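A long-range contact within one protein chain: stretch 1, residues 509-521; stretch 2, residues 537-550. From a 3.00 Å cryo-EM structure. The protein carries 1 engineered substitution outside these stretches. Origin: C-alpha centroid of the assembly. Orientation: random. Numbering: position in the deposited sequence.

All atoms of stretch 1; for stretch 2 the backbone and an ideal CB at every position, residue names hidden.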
ATOM      1  N   LEU A 509      29.997 -47.720   9.356  1.00 53.39           N
ATOM      2  CA  LEU A 509      29.129 -48.863   9.109  1.00 53.39           C
ATOM      3  C   LEU A 509      28.813 -49.014   7.630  1.00 53.39           C
ATOM      4  O   LEU A 509      28.667 -50.136   7.140  1.00 53.39           O
ATOM      5  CB  LEU A 509      27.846 -48.733   9.921  1.00 53.39           C
ATOM      6  CG  LEU A 509      28.056 -48.495  11.416  1.00 53.39           C
ATOM      7  CD1 LEU A 509      26.730 -48.269  12.104  1.00 53.39           C
ATOM      8  CD2 LEU A 509      28.806 -49.645  12.058  1.00 53.39           C
ATOM      9  N   GLY A 510      28.727 -47.904   6.894  1.00 55.25           N
ATOM     10  CA  GLY A 510      28.495 -47.996   5.466  1.00 55.25           C
ATOM     11  C   GLY A 510      29.682 -48.572   4.726  1.00 55.25           C
ATOM     12  O   GLY A 510      29.516 -49.316   3.761  1.00 55.25           O
ATOM     13  N   SER A 511      30.895 -48.242   5.166  1.00 57.95           N
ATOM     14  CA  SER A 511      32.076 -48.859   4.574  1.00 57.95           C
ATOM     15  C   SER A 511      32.081 -50.364   4.818  1.00 57.95           C
ATOM     16  O   SER A 511      32.321 -51.162   3.898  1.00 57.95           O
ATOM     17  CB  SER A 511      33.338 -48.215   5.141  1.00 57.95           C
ATOM     18  OG  SER A 511      33.321 -48.251   6.555  1.00 57.95           O
ATOM     19  N   PHE A 512      31.816 -50.771   6.063  1.00 58.20           N
ATOM     20  CA  PHE A 512      31.732 -52.197   6.375  1.00 58.20           C
ATOM     21  C   PHE A 512      30.686 -52.885   5.508  1.00 58.20           C
ATOM     22  O   PHE A 512      30.940 -53.948   4.929  1.00 58.20           O
ATOM     23  CB  PHE A 512      31.407 -52.403   7.853  1.00 58.20           C
ATOM     24  CG  PHE A 512      32.550 -52.118   8.773  1.00 58.20           C
ATOM     25  CD1 PHE A 512      33.852 -52.202   8.330  1.00 58.20           C
ATOM     26  CD2 PHE A 512      32.318 -51.770  10.089  1.00 58.20           C
ATOM     27  CE1 PHE A 512      34.900 -51.939   9.183  1.00 58.20           C
ATOM     28  CE2 PHE A 512      33.360 -51.506  10.944  1.00 58.20           C
ATOM     29  CZ  PHE A 512      34.653 -51.591  10.491  1.00 58.20           C
ATOM     30  N   THR A 513      29.496 -52.291   5.412  1.00 62.62           N
ATOM     31  CA  THR A 513      28.415 -52.900   4.647  1.00 62.62           C
ATOM     32  C   THR A 513      28.755 -52.967   3.166  1.00 62.62           C
ATOM     33  O   THR A 513      28.408 -53.940   2.490  1.00 62.62           O
ATOM     34  CB  THR A 513      27.120 -52.119   4.873  1.00 62.62           C
ATOM     35  OG1 THR A 513      26.688 -52.297   6.226  1.00 62.62           O
ATOM     36  CG2 THR A 513      26.029 -52.591   3.933  1.00 62.62           C
ATOM     37  N   ALA A 514      29.430 -51.946   2.644  1.00 68.07           N
ATOM     38  CA  ALA A 514      29.845 -51.975   1.246  1.00 68.07           C
ATOM     39  C   ALA A 514      30.790 -53.138   0.993  1.00 68.07           C
ATOM     40  O   ALA A 514      30.632 -53.881   0.018  1.00 68.07           O
ATOM     41  CB  ALA A 514      30.502 -50.649   0.870  1.00 68.07           C
ATOM     42  N   ILE A 515      31.776 -53.317   1.874  1.00 71.26           N
ATOM     43  CA  ILE A 515      32.694 -54.443   1.716  1.00 71.26           C
ATOM     44  C   ILE A 515      31.940 -55.766   1.794  1.00 71.26           C
ATOM     45  O   ILE A 515      32.170 -56.677   0.987  1.00 71.26           O
ATOM     46  CB  ILE A 515      33.821 -54.371   2.759  1.00 71.26           C
ATOM     47  CG1 ILE A 515      34.971 -53.530   2.218  1.00 71.26           C
ATOM     48  CG2 ILE A 515      34.317 -55.757   3.114  1.00 71.26           C
ATOM     49  CD1 ILE A 515      35.622 -54.124   0.998  1.00 71.26           C
ATOM     50  N   LEU A 516      31.019 -55.888   2.750  1.00 73.55           N
ATOM     51  CA  LEU A 516      30.309 -57.152   2.919  1.00 73.55           C
ATOM     52  C   LEU A 516      29.441 -57.473   1.711  1.00 73.55           C
ATOM     53  O   LEU A 516      29.415 -58.616   1.247  1.00 73.55           O
ATOM     54  CB  LEU A 516      29.467 -57.125   4.195  1.00 73.55           C
ATOM     55  CG  LEU A 516      30.254 -57.041   5.502  1.00 73.55           C
ATOM     56  CD1 LEU A 516      29.337 -57.226   6.699  1.00 73.55           C
ATOM     57  CD2 LEU A 516      31.380 -58.057   5.519  1.00 73.55           C
ATOM     58  N   VAL A 517      28.729 -56.480   1.181  1.00 78.48           N
ATOM     59  CA  VAL A 517      27.865 -56.733   0.034  1.00 78.48           C
ATOM     60  C   VAL A 517      28.696 -57.022  -1.208  1.00 78.48           C
ATOM     61  O   VAL A 517      28.334 -57.877  -2.024  1.00 78.48           O
ATOM     62  CB  VAL A 517      26.902 -55.554  -0.186  1.00 78.48           C
ATOM     63  CG1 VAL A 517      26.114 -55.753  -1.462  1.00 78.48           C
ATOM     64  CG2 VAL A 517      25.959 -55.423   0.988  1.00 78.48           C
ATOM     65  N   ILE A 518      29.828 -56.334  -1.370  1.00 81.83           N
ATOM     66  CA  ILE A 518      30.671 -56.595  -2.534  1.00 81.83           C
ATOM     67  C   ILE A 518      31.444 -57.896  -2.410  1.00 81.83           C
ATOM     68  O   ILE A 518      31.979 -58.384  -3.412  1.00 81.83           O
ATOM     69  CB  ILE A 518      31.633 -55.417  -2.776  1.00 81.83           C
ATOM     70  CG1 ILE A 518      31.973 -55.312  -4.261  1.00 81.83           C
ATOM     71  CG2 ILE A 518      32.898 -55.577  -1.954  1.00 81.83           C
ATOM     72  CD1 ILE A 518      32.779 -54.085  -4.614  1.00 81.83           C
ATOM     73  N   ILE A 519      31.520 -58.475  -1.210  1.00 85.70           N
ATOM     74  CA  ILE A 519      32.148 -59.781  -1.048  1.00 85.70           C
ATOM     75  C   ILE A 519      31.138 -60.926  -1.050  1.00 85.70           C
ATOM     76  O   ILE A 519      31.525 -62.073  -1.323  1.00 85.70           O
ATOM     77  CB  ILE A 519      33.006 -59.830   0.234  1.00 85.70           C
ATOM     78  CG1 ILE A 519      34.144 -60.837   0.073  1.00 85.70           C
ATOM     79  CG2 ILE A 519      32.163 -60.201   1.439  1.00 85.70           C
ATOM     80  CD1 ILE A 519      35.096 -60.502  -1.051  1.00 85.70           C
ATOM     81  N   THR A 520      29.862 -60.658  -0.759  1.00 91.18           N
ATOM     82  CA  THR A 520      28.857 -61.711  -0.830  1.00 91.18           C
ATOM     83  C   THR A 520      28.336 -61.927  -2.241  1.00 91.18           C
ATOM     84  O   THR A 520      27.727 -62.967  -2.509  1.00 91.18           O
ATOM     85  CB  THR A 520      27.681 -61.406   0.096  1.00 91.18           C
ATOM     86  OG1 THR A 520      27.165 -60.101  -0.192  1.00 91.18           O
ATOM     87  CG2 THR A 520      28.114 -61.478   1.551  1.00 91.18           C
ATOM     88  N   VAL A 521      28.553 -60.968  -3.149  1.00 93.82           N
ATOM     89  CA  VAL A 521      28.228 -61.186  -4.556  1.00 93.82           C
ATOM     90  C   VAL A 521      29.280 -62.016  -5.266  1.00 93.82           C
ATOM     91  O   VAL A 521      29.139 -62.291  -6.464  1.00 93.82           O
ATOM     92  CB  VAL A 521      28.034 -59.846  -5.292  1.00 93.82           C
ATOM     93  CG1 VAL A 521      26.809 -59.123  -4.758  1.00 93.82           C
ATOM     94  CG2 VAL A 521      29.272 -58.985  -5.148  1.00 93.82           C
ATOM     95  N   UNK A 537      28.677 -65.809  10.047  1.00 94.72           N
ATOM     96  CA  UNK A 537      27.392 -65.150  10.242  1.00 94.72           C
ATOM     97  C   UNK A 537      27.406 -63.747   9.650  1.00 94.72           C
ATOM     98  O   UNK A 537      27.076 -62.776  10.331  1.00 94.72           O
ATOM     99  CB  UNK A 537      27.041 -65.092  11.730  1.00 94.72           C
ATOM    100  N   UNK A 538      27.784 -63.646   8.375  1.00 95.13           N
ATOM    101  CA  UNK A 538      27.898 -62.335   7.745  1.00 95.13           C
ATOM    102  C   UNK A 538      26.528 -61.709   7.534  1.00 95.13           C
ATOM    103  O   UNK A 538      26.400 -60.480   7.512  1.00 95.13           O
ATOM    104  CB  UNK A 538      28.637 -62.446   6.410  1.00 95.13           C
ATOM    105  N   UNK A 539      25.484 -62.523   7.373  1.00 93.07           N
ATOM    106  CA  UNK A 539      24.147 -61.964   7.209  1.00 93.07           C
ATOM    107  C   UNK A 539      23.654 -61.316   8.496  1.00 93.07           C
ATOM    108  O   UNK A 539      22.954 -60.298   8.447  1.00 93.07           O
ATOM    109  CB  UNK A 539      23.168 -63.052   6.762  1.00 93.07           C
ATOM    110  N   UNK A 540      24.018 -61.878   9.650  1.00 90.69           N
ATOM    111  CA  UNK A 540      23.693 -61.242  10.919  1.00 90.69           C
ATOM    112  C   UNK A 540      24.335 -59.866  11.015  1.00 90.69           C
ATOM    113  O   UNK A 540      23.690 -58.890  11.415  1.00 90.69           O
ATOM    114  CB  UNK A 540      24.144 -62.119  12.089  1.00 90.69           C
ATOM    115  N   UNK A 541      25.615 -59.771  10.644  1.00 87.79           N
ATOM    116  CA  UNK A 541      26.297 -58.484  10.673  1.00 87.79           C
ATOM    117  C   UNK A 541      25.684 -57.512   9.675  1.00 87.79           C
ATOM    118  O   UNK A 541      25.551 -56.319   9.966  1.00 87.79           O
ATOM    119  CB  UNK A 541      27.788 -58.666  10.382  1.00 87.79           C
ATOM    120  N   UNK A 542      25.308 -58.001   8.495  1.00 80.14           N
ATOM    121  CA  UNK A 542      24.694 -57.129   7.502  1.00 80.14           C
ATOM    122  C   UNK A 542      23.373 -56.569   8.014  1.00 80.14           C
ATOM    123  O   UNK A 542      23.097 -55.374   7.864  1.00 80.14           O
ATOM    124  CB  UNK A 542      24.475 -57.884   6.190  1.00 80.14           C
ATOM    125  N   UNK A 543      22.551 -57.413   8.637  1.00 79.31           N
ATOM    126  CA  UNK A 543      21.298 -56.932   9.197  1.00 79.31           C
ATOM    127  C   UNK A 543      21.505 -55.957  10.340  1.00 79.31           C
ATOM    128  O   UNK A 543      20.819 -54.931  10.425  1.00 79.31           O
ATOM    129  CB  UNK A 543      20.454 -58.114   9.678  1.00 79.31           C
ATOM    130  N   UNK A 544      22.452 -56.256  11.232  1.00 76.74           N
ATOM    131  CA  UNK A 544      22.732 -55.355  12.344  1.00 76.74           C
ATOM    132  C   UNK A 544      23.218 -54.000  11.846  1.00 76.74           C
ATOM    133  O   UNK A 544      22.798 -52.951  12.354  1.00 76.74           O
ATOM    134  CB  UNK A 544      23.771 -55.974  13.282  1.00 76.74           C
ATOM    135  N   UNK A 545      24.099 -53.999  10.846  1.00 70.88           N
ATOM    136  CA  UNK A 545      24.608 -52.743  10.316  1.00 70.88           C
ATOM    137  C   UNK A 545      23.524 -51.976   9.577  1.00 70.88           C
ATOM    138  O   UNK A 545      23.462 -50.749   9.667  1.00 70.88           O
ATOM    139  CB  UNK A 545      25.796 -53.000   9.387  1.00 70.88           C
ATOM    140  N   UNK A 546      22.660 -52.674   8.838  1.00 69.92           N
ATOM    141  CA  UNK A 546      21.525 -52.001   8.232  1.00 69.92           C
ATOM    142  C   UNK A 546      20.639 -51.336   9.266  1.00 69.92           C
ATOM    143  O   UNK A 546      20.199 -50.199   9.083  1.00 69.92           O
ATOM    144  CB  UNK A 546      20.704 -52.993   7.406  1.00 69.92           C
ATOM    145  N   UNK A 547      20.388 -52.028  10.379  1.00 70.49           N
ATOM    146  CA  UNK A 547      19.576 -51.449  11.444  1.00 70.49           C
ATOM    147  C   UNK A 547      20.246 -50.213  12.035  1.00 70.49           C
ATOM    148  O   UNK A 547      19.602 -49.176  12.232  1.00 70.49           O
ATOM    149  CB  UNK A 547      19.320 -52.484  12.541  1.00 70.49           C
ATOM    150  N   UNK A 548      21.543 -50.307  12.328  1.00 67.35           N
ATOM    151  CA  UNK A 548      22.246 -49.179  12.931  1.00 67.35           C
ATOM    152  C   UNK A 548      22.312 -47.989  11.979  1.00 67.35           C
ATOM    153  O   UNK A 548      22.193 -46.834  12.407  1.00 67.35           O
ATOM    154  CB  UNK A 548      23.658 -49.596  13.346  1.00 67.35           C
ATOM    155  N   UNK A 549      22.488 -48.246  10.683  1.00 63.83           N
ATOM    156  CA  UNK A 549      22.539 -47.159   9.713  1.00 63.83           C
ATOM    157  C   UNK A 549      21.167 -46.516   9.564  1.00 63.83           C
ATOM    158  O   UNK A 549      21.054 -45.292   9.428  1.00 63.83           O
ATOM    159  CB  UNK A 549      23.039 -47.667   8.359  1.00 63.83           C
ATOM    160  N   UNK A 550      20.102 -47.321   9.585  1.00 64.31           N
ATOM    161  CA  UNK A 550      18.761 -46.752   9.568  1.00 64.31           C
ATOM    162  C   UNK A 550      18.500 -45.917  10.812  1.00 64.31           C
ATOM    163  O   UNK A 550      17.788 -44.910  10.745  1.00 64.31           O
ATOM    164  CB  UNK A 550      17.714 -47.861   9.451  1.00 64.31           C
TER

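Residues 509-520 and 538-550 form two roughly antiparallel helices, at 146°. Stretch 1 offers mostly apolar side chains, and no hydrogen bond crosses the contact.

Position 537 lies out of reach. It is S537.

At 538 the CA-to-CB bond points toward stretch 1. The ideal CB is 5.0 Å from T520 CG2, which leaves room for a small or medium apolar side chain. The residue is V538. V538 CG2 lies 4.3 Å from T520 CG2, a loose contact.

Position 539 points away, and many residues would suit. L539 CD2 comes nearer but stays 5.2 Å from T520 CG2. Position 540 is out of reach; it is F540.

Position 541 points toward stretch 1, near L516 CD1. An apolar CB fits there, and a longer side chain could lead outward. The residue is Y541. Y541 CB touches L516 CD1 at 4.3 Å, while the ring end leads away.

At 542 the bond points sideways. T513, L516 and V517 present carbon nearby, so a flexible apolar chain could reach them. The residue is L542, with chi1 t and chi2 p. L542 CD1 comes nearer, 3.8 Å from T513 CG2, 3.9 Å from L516 CB and 3.8 Å from V517 CG2.

Positions 543 and 544 are out of reach. A CB would fit at 543, but the residue is G543; next comes L544.

Position 545 points into a hollow among L509, F512, T513 and L516. Its ideal CB is 3.4 Å from T513 OG1. T513 OG1 donates a hydrogen bond to L509 O (3.1 Å) within its own helix, so a polar partner is not required. A large apolar or aromatic side chain suits. F545 fills the hollow as a knob. F545 CD1 is 3.9 Å from L509 CD2, and L516 CD1 sits at the ring edge. The F512 and F545 planes are near parallel, at 28°, but slid apart, so the rings barely overlap.

Position 546 points away with room for a CB; it is G546. Position 547 is out of reach. S547 OG donates a hydrogen bond to G543 O (2.9 Å), within its own helix.

Position 548 points toward L509. Apolar residues suit. L548 makes this contact; its CB is 3.6 Å from L509 CD1.

Position 549 also points toward stretch 1. A long apolar chain can lie along L509 and the backbone of G510. I549 CG1 is 3.6 Å from L509 CB, and I549 CD1 is 3.6 Å from G510 N.

Position 550 is out of reach; it is A550.

Stretch 2, residues 537-550: SVLFYLGLFGSLIA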
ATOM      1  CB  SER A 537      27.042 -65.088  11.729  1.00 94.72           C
ATOM      2  OG  SER A 537      28.034 -64.385  12.457  1.00 94.72           O
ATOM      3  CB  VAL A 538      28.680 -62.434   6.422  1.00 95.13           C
ATOM      4  CG1 VAL A 538      30.095 -62.920   6.682  1.00 95.13           C
ATOM      5  CG2 VAL A 538      27.965 -63.356   5.445  1.00 95.13           C
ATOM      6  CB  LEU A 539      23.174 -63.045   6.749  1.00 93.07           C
ATOM      7  CG  LEU A 539      23.570 -63.782   5.469  1.00 93.07           C
ATOM      8  CD1 LEU A 539      22.437 -64.681   5.003  1.00 93.07           C
ATOM      9  CD2 LEU A 539      23.970 -62.803   4.376  1.00 93.07           C
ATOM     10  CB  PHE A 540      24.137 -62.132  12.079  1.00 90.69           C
ATOM     11  CG  PHE A 540      24.290 -61.403  13.381  1.00 90.69           C
ATOM     12  CD1 PHE A 540      23.187 -60.870  14.025  1.00 90.69           C
ATOM     13  CD2 PHE A 540      25.535 -61.263  13.968  1.00 90.69           C
ATOM     14  CE1 PHE A 540      23.329 -60.202  15.227  1.00 90.69           C
ATOM     15  CE2 PHE A 540      25.681 -60.598  15.169  1.00 90.69           C
ATOM     16  CZ  PHE A 540      24.576 -60.066  15.799  1.00 90.69           C
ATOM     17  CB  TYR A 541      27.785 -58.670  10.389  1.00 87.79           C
ATOM     18  CG  TYR A 541      28.586 -59.071  11.600  1.00 87.79           C
ATOM     19  CD1 TYR A 541      28.229 -58.630  12.865  1.00 87.79           C
ATOM     20  CD2 TYR A 541      29.696 -59.892  11.481  1.00 87.79           C
ATOM     21  CE1 TYR A 541      28.957 -58.993  13.977  1.00 87.79           C
ATOM     22  CE2 TYR A 541      30.430 -60.261  12.587  1.00 87.79           C
ATOM     23  CZ  TYR A 541      30.057 -59.808  13.834  1.00 87.79           C
ATOM     24  OH  TYR A 541      30.786 -60.177  14.939  1.00 87.79           O
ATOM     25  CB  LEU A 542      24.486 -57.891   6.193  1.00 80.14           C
ATOM     26  CG  LEU A 542      24.403 -57.040   4.927  1.00 80.14           C
ATOM     27  CD1 LEU A 542      25.717 -56.327   4.702  1.00 80.14           C
ATOM     28  CD2 LEU A 542      24.054 -57.897   3.731  1.00 80.14           C
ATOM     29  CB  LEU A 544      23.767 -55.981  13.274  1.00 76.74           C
ATOM     30  CG  LEU A 544      24.256 -55.099  14.422  1.00 76.74           C
ATOM     31  CD1 LEU A 544      23.108 -54.747  15.348  1.00 76.74           C
ATOM     32  CD2 LEU A 544      25.376 -55.785  15.182  1.00 76.74           C
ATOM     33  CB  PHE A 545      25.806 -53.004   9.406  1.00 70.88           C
ATOM     34  CG  PHE A 545      27.035 -53.421  10.147  1.00 70.88           C
ATOM     35  CD1 PHE A 545      27.190 -53.109  11.484  1.00 70.88           C
ATOM     36  CD2 PHE A 545      28.039 -54.125   9.512  1.00 70.88           C
ATOM     37  CE1 PHE A 545      28.316 -53.490  12.172  1.00 70.88           C
ATOM     38  CE2 PHE A 545      29.168 -54.509  10.195  1.00 70.88           C
ATOM     39  CZ  PHE A 545      29.309 -54.192  11.526  1.00 70.88           C
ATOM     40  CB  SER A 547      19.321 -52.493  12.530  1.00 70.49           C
ATOM     41  OG  SER A 547      18.718 -53.653  11.983  1.00 70.49           O
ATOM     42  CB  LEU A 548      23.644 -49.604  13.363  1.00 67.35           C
ATOM     43  CG  LEU A 548      23.713 -50.496  14.601  1.00 67.35           C
ATOM     44  CD1 LEU A 548      25.120 -51.014  14.802  1.00 67.35           C
ATOM     45  CD2 LEU A 548      23.254 -49.728  15.824  1.00 67.35           C
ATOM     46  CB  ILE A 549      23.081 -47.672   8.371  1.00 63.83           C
ATOM     47  CG1 ILE A 549      24.557 -48.034   8.506  1.00 63.83           C
ATOM     48  CG2 ILE A 549      22.906 -46.635   7.292  1.00 63.83           C
ATOM     49  CD1 ILE A 549      25.161 -48.593   7.245  1.00 63.83           C
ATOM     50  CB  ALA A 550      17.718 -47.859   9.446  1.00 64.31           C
TER
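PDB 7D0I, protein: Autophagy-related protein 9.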